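Local coordinates for protein-arginine-phosphatase (PDB 4PIC), which removes phosphate from phosphoarginine residues in proteins, probably counteracting the arginine kinase McsB, and shows almost no activity against phosphotyrosine peptides, at residues A[13-18]-A[113-118]; A[51-56]-A[128-133]. One frame throughout, in Å; residues are numbered along the deposited sequence.

Both interactions are built round one arginine whose guanidinium edge takes up a backbone carbonyl, yet they lie in different settings. Interaction 1, the deeper, has no exposed residue among those that touch; it joins the start of helix 15-25 to the loop before helix 123-150, inside the catalytic pocket, where Arg15 meets a bound phosphate at its edge and a carboxylate over one face. Interaction 2 is helix against helix, 48-56 with 123-150; its Arg130 is buried too, but Glu56 beside it is exposed, and a water joins the network. The centres are about 10 Å apart, and helix 123-150 borders both: its Glu132 probably accepts a hydrogen bond from the backbone N of Ala116.

Interaction 1. Residues A[13-18]-A[113-118]; sequences TCRSPM and GDIADP. With PO4 (phosphate ion), chain C.
Asp117 lies over one face of the Arg15 guanidinium, whose edge is turned to the backbone of Ile115. The two side chains cross at about a right angle, but their flat ends stack: the planes are 25° apart, with Asp117 CG 3.5 Å above that of the arginine and offset toward its rim. Asp117 OD2 is 3.6 Å from Arg15 NH2, a long salt bridge of charges alone, since no N-H points at this oxygen; Asp117 OD1 is held by the backbone N of Phe119. At the edge, Arg15 NH1 gives a bent hydrogen bond to Ile115 O (2.8 Å, 137°), almost in the guanidinium plane, and Arg15 NH2 gives a straighter one to phosphate O3 (3.0 Å, 154°). Together these two bonds restrain the rotation of the group. The arginine chain bends at chi3, which swings the guanidinium against the aspartate, while its CD lies alongside Ile115 CG2 at 3.7 Å and 3.2 Å from Ala116 O, a buried oxygen with no polar partner. A leucine in place of Arg15 would probably leave phosphate O3 and Ile115 O without this donor and Asp117 without the flat group it stacks on. The phosphate, probably from the crystallisation liquor, is also bound by the backbone N atoms of Thr10 and Gly11; the Arg15 side chain lies about 5 Å from that of the nucleophile Cys9. This is the phosphate-binding P-loop of the low molecular weight phosphotyrosine phosphatase family, with its arginine at the start of a helix and the aspartate of the neighbouring loop as the likely proton donor.

Interaction 2. Residues A[51-56]-A[128-133]; sequences KMVLKE and AARDEL
The aliphatic part of Arg130 lies antiparallel against Val53, its CB and CD each 4.1 Å from Val53 CG2, before its guanidinium reaches the carbonyl oxygen of the same valine. With CG anti to the backbone N (chi1 -175°) the chain heads for helix 48-56, and a bend at chi3 turns the flat group edge-on to its partners. There NH1 of Arg130 bonds twice: to Val53 O (2.9 Å) and to Glu56 OE1 (2.9 Å), the second as part of a salt bridge. Both acceptors lie near the guanidinium plane, yet the carboxylate of Glu56 is turned 73° against it and is approached from above its own plane. Water 1 makes a second link, donating to Glu56 OE1 and accepting from Arg130 NH2. Arg130 NH2 also binds Asp131 OD1 at 2.9 Å, on the syn side, and Arg130 NE adds a weak bond to that oxygen. The guanidinium is thus fixed against rotation between two acids, whose negative charges would be expected to favour its positive one. Glu56 has a second basic partner, since its OE2 forms a salt bridge with Arg127. Next to this polar group Val53 packs on Ile123 and Tyr126 of helix 123-150 and on Met18 of helix 15-25, while Leu133 touches Met18 and Leu22, so that helix 15-25 flanks both segments where helices 48-56 and 123-150 meet.

Interaction 1. Residues A[13-18]-A[113-118]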
loop_
_atom_site.group_PDB
_atom_site.type_symbol
_atom_site.label_atom_id
_atom_site.label_comp_id
_atom_site.label_asym_id
_atom_site.label_seq_id
_atom_site.Cartn_x
_atom_site.Cartn_y
_atom_site.Cartn_z
ATOM N N THR A 13 6.775 9.410 -5.877
ATOM C CA THR A 13 7.970 9.862 -6.611
ATOM C C THR A 13 7.687 10.091 -8.093
ATOM O O THR A 13 8.433 10.804 -8.765
ATOM C CB THR A 13 9.165 8.882 -6.503
ATOM O OG1 THR A 13 8.781 7.595 -6.999
ATOM C CG2 THR A 13 9.638 8.756 -5.061
ATOM N N CYS A 14 6.609 9.500 -8.601
ATOM C CA CYS A 14 6.351 9.542 -10.034
ATOM C C CYS A 14 5.039 10.247 -10.412
ATOM O O CYS A 14 5.044 11.444 -10.691
ATOM C CB CYS A 14 6.490 8.136 -10.623
ATOM S SG CYS A 14 8.163 7.468 -10.346
ATOM N N ARG A 15 3.912 9.541 -10.406
ATOM C CA ARG A 15 2.676 10.169 -10.874
ATOM C C ARG A 15 2.152 11.283 -9.979
ATOM O O ARG A 15 1.882 12.375 -10.465
ATOM C CB ARG A 15 1.570 9.143 -11.138
ATOM C CG ARG A 15 1.852 8.244 -12.342
ATOM C CD ARG A 15 0.813 7.145 -12.447
ATOM N NE ARG A 15 0.999 6.122 -11.423
ATOM C CZ ARG A 15 0.373 4.952 -11.421
ATOM N NH1 ARG A 15 -0.477 4.656 -12.396
ATOM N NH2 ARG A 15 0.612 4.078 -10.457
ATOM N N SER A 16 1.992 11.039 -8.684
ATOM C CA SER A 16 1.399 12.090 -7.848
ATOM C C SER A 16 2.235 13.376 -7.757
ATOM O O SER A 16 1.660 14.456 -7.736
ATOM C CB SER A 16 0.919 11.585 -6.473
ATOM O OG SER A 16 1.960 11.026 -5.693
ATOM N N PRO A 17 3.578 13.276 -7.737
ATOM C CA PRO A 17 4.331 14.538 -7.784
ATOM C C PRO A 17 4.167 15.280 -9.102
ATOM O O PRO A 17 4.180 16.519 -9.122
ATOM C CB PRO A 17 5.784 14.094 -7.602
ATOM C CG PRO A 17 5.675 12.801 -6.851
ATOM C CD PRO A 17 4.458 12.137 -7.414
HETATM N N MSE A 18 3.988 14.556 -10.201
HETATM C CA MSE A 18 3.731 15.230 -11.464
HETATM C C MSE A 18 2.384 15.951 -11.430
HETATM O O MSE A 18 2.270 17.101 -11.860
HETATM C CB MSE A 18 3.783 14.259 -12.643
HETATM C CG MSE A 18 5.206 13.831 -13.006
HETATM SE SE MSE A 18 5.372 12.911 -14.723
HETATM C CE MSE A 18 4.381 11.289 -14.280
ATOM N N GLY A 113 -10.789 5.807 -15.005
ATOM C CA GLY A 113 -9.571 5.512 -15.727
ATOM C C GLY A 113 -8.404 5.703 -14.788
ATOM O O GLY A 113 -8.512 6.444 -13.802
ATOM N N ASP A 114 -7.308 5.017 -15.083
ATOM C CA ASP A 114 -6.080 5.155 -14.317
ATOM C C ASP A 114 -5.076 5.954 -15.115
ATOM O O ASP A 114 -5.017 5.844 -16.341
ATOM C CB ASP A 114 -5.475 3.782 -14.012
ATOM C CG ASP A 114 -6.352 2.938 -13.116
ATOM O OD1 ASP A 114 -7.276 3.498 -12.505
ATOM O OD2 ASP A 114 -6.100 1.718 -13.022
ATOM N N ILE A 115 -4.270 6.744 -14.416
ATOM C CA ILE A 115 -3.164 7.439 -15.061
ATOM C C ILE A 115 -2.123 6.392 -15.462
ATOM O O ILE A 115 -1.847 5.463 -14.692
ATOM C CB ILE A 115 -2.539 8.489 -14.121
ATOM C CG1 ILE A 115 -3.580 9.545 -13.737
ATOM C CG2 ILE A 115 -1.296 9.118 -14.756
ATOM C CD1 ILE A 115 -4.161 10.290 -14.923
ATOM N N ALA A 116 -1.577 6.511 -16.670
ATOM C CA ALA A 116 -0.567 5.564 -17.155
ATOM C C ALA A 116 0.546 5.334 -16.135
ATOM O O ALA A 116 1.081 6.287 -15.569
ATOM C CB ALA A 116 0.023 6.047 -18.474
ATOM N N ASP A 117 0.896 4.066 -15.915
ATOM C CA ASP A 117 1.959 3.693 -14.984
ATOM C C ASP A 117 3.272 3.451 -15.724
ATOM O O ASP A 117 3.390 2.488 -16.486
ATOM C CB ASP A 117 1.566 2.416 -14.234
ATOM C CG ASP A 117 2.464 2.137 -13.047
ATOM O OD1 ASP A 117 3.543 2.749 -12.943
ATOM O OD2 ASP A 117 2.099 1.287 -12.210
ATOM N N PRO A 118 4.278 4.309 -15.494
ATOM C CA PRO A 118 5.550 4.046 -16.180
ATOM C C PRO A 118 6.278 2.789 -15.685
ATOM O O PRO A 118 7.134 2.268 -16.407
ATOM C CB PRO A 118 6.381 5.294 -15.868
ATOM C CG PRO A 118 5.399 6.349 -15.544
ATOM C CD PRO A 118 4.268 5.624 -14.836
HETATM P P PO4 C . 3.429 3.975 -7.949
HETATM O O1 PO4 C . 4.234 4.697 -6.898
HETATM O O2 PO4 C . 3.671 2.490 -7.839
HETATM O O3 PO4 C . 1.978 4.279 -7.784
HETATM O O4 PO4 C . 3.927 4.430 -9.299
#

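Interaction 2. Residues A[51-56]-A[128-133]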
loop_
_atom_site.group_PDB
_atom_site.type_symbol
_atom_site.label_atom_id
_atom_site.label_comp_id
_atom_site.label_asym_id
_atom_site.label_seq_id
_atom_site.Cartn_x
_atom_site.Cartn_y
_atom_site.Cartn_z
ATOM N N LYS A 51 11.101 14.377 -13.279
ATOM C CA LYS A 51 11.712 15.701 -13.340
ATOM C C LYS A 51 11.957 16.138 -14.771
ATOM O O LYS A 51 11.717 17.288 -15.122
ATOM C CB LYS A 51 13.032 15.730 -12.580
ATOM C CG LYS A 51 12.900 15.664 -11.073
ATOM C CD LYS A 51 14.243 16.038 -10.475
ATOM C CE LYS A 51 14.298 15.819 -8.989
ATOM N NZ LYS A 51 15.622 16.274 -8.466
HETATM N N MSE A 52 12.418 15.228 -15.609
HETATM C CA MSE A 52 12.703 15.575 -16.992
HETATM C C MSE A 52 11.464 15.979 -17.767
HETATM O O MSE A 52 11.467 17.005 -18.441
HETATM C CB MSE A 52 13.398 14.422 -17.699
HETATM C CG MSE A 52 14.874 14.318 -17.379
HETATM SE SE MSE A 52 15.637 12.657 -18.030
HETATM C CE MSE A 52 17.486 12.987 -17.599
ATOM N N VAL A 53 10.398 15.194 -17.686
ATOM C CA VAL A 53 9.205 15.546 -18.452
ATOM C C VAL A 53 8.514 16.794 -17.895
ATOM O O VAL A 53 7.910 17.572 -18.651
ATOM C CB VAL A 53 8.225 14.365 -18.645
ATOM C CG1 VAL A 53 8.960 13.176 -19.270
ATOM C CG2 VAL A 53 7.616 13.963 -17.325
ATOM N N LEU A 54 8.651 17.038 -16.592
ATOM C CA LEU A 54 8.182 18.313 -16.045
ATOM C C LEU A 54 9.024 19.470 -16.580
ATOM O O LEU A 54 8.486 20.517 -16.936
ATOM C CB LEU A 54 8.158 18.313 -14.514
ATOM C CG LEU A 54 7.070 17.424 -13.901
ATOM C CD1 LEU A 54 7.277 17.319 -12.402
ATOM C CD2 LEU A 54 5.662 17.955 -14.219
ATOM N N LYS A 55 10.331 19.274 -16.660
ATOM C CA LYS A 55 11.227 20.303 -17.187
ATOM C C LYS A 55 10.843 20.688 -18.621
ATOM O O LYS A 55 10.945 21.861 -19.006
ATOM C CB LYS A 55 12.682 19.816 -17.133
ATOM C CG LYS A 55 13.722 20.892 -17.429
ATOM C CD LYS A 55 15.113 20.279 -17.560
ATOM C CE LYS A 55 16.199 21.343 -17.465
ATOM N NZ LYS A 55 16.395 21.812 -16.060
ATOM N N GLU A 56 10.371 19.718 -19.401
ATOM C CA GLU A 56 9.976 19.976 -20.787
ATOM C C GLU A 56 8.820 20.967 -20.869
ATOM O O GLU A 56 8.632 21.649 -21.883
ATOM C CB GLU A 56 9.568 18.680 -21.488
ATOM C CG GLU A 56 10.683 17.670 -21.612
ATOM C CD GLU A 56 10.215 16.317 -22.117
ATOM O OE1 GLU A 56 9.019 16.165 -22.461
ATOM O OE2 GLU A 56 11.061 15.404 -22.183
ATOM N N ALA A 128 3.781 10.193 -21.462
ATOM C CA ALA A 128 2.390 9.826 -21.695
ATOM C C ALA A 128 1.544 10.125 -20.455
ATOM O O ALA A 128 0.433 10.687 -20.560
ATOM C CB ALA A 128 2.294 8.354 -22.052
ATOM N N ALA A 129 2.077 9.756 -19.288
ATOM C CA ALA A 129 1.398 10.020 -18.019
ATOM C C ALA A 129 1.257 11.524 -17.789
ATOM O O ALA A 129 0.191 12.007 -17.402
ATOM C CB ALA A 129 2.152 9.377 -16.866
ATOM N N ARG A 130 2.333 12.265 -18.034
ATOM C CA ARG A 130 2.291 13.713 -17.894
ATOM C C ARG A 130 1.206 14.323 -18.778
ATOM O O ARG A 130 0.486 15.221 -18.357
ATOM C CB ARG A 130 3.645 14.341 -18.231
ATOM C CG ARG A 130 3.676 15.845 -17.971
ATOM C CD ARG A 130 4.750 16.514 -18.812
ATOM N NE ARG A 130 4.405 16.428 -20.228
ATOM C CZ ARG A 130 5.281 16.480 -21.227
ATOM N NH1 ARG A 130 6.582 16.622 -20.987
ATOM N NH2 ARG A 130 4.852 16.382 -22.476
ATOM N N ASP A 131 1.093 13.843 -20.013
ATOM C CA ASP A 131 0.145 14.402 -20.962
ATOM C C ASP A 131 -1.284 14.128 -20.516
ATOM O O ASP A 131 -2.145 15.002 -20.613
ATOM C CB ASP A 131 0.394 13.837 -22.362
ATOM C CG ASP A 131 1.675 14.364 -22.989
ATOM O OD1 ASP A 131 2.146 15.444 -22.570
ATOM O OD2 ASP A 131 2.199 13.701 -23.910
ATOM N N GLU A 132 -1.525 12.925 -20.011
ATOM C CA GLU A 132 -2.835 12.581 -19.459
ATOM C C GLU A 132 -3.152 13.510 -18.301
ATOM O O GLU A 132 -4.251 14.060 -18.209
ATOM C CB GLU A 132 -2.876 11.132 -18.960
ATOM C CG GLU A 132 -2.869 10.054 -20.050
ATOM C CD GLU A 132 -2.730 8.654 -19.479
ATOM O OE1 GLU A 132 -2.498 8.528 -18.257
ATOM O OE2 GLU A 132 -2.837 7.673 -20.252
ATOM N N LEU A 133 -2.175 13.685 -17.417
ATOM C CA LEU A 133 -2.350 14.536 -16.247
ATOM C C LEU A 133 -2.570 15.990 -16.626
ATOM O O LEU A 133 -3.383 16.670 -16.012
ATOM C CB LEU A 133 -1.141 14.428 -15.325
ATOM C CG LEU A 133 -1.013 13.129 -14.552
ATOM C CD1 LEU A 133 0.366 13.046 -13.906
ATOM C CD2 LEU A 133 -2.116 13.063 -13.506
HETATM O O HOH W 1 7.062 17.048 -24.215
#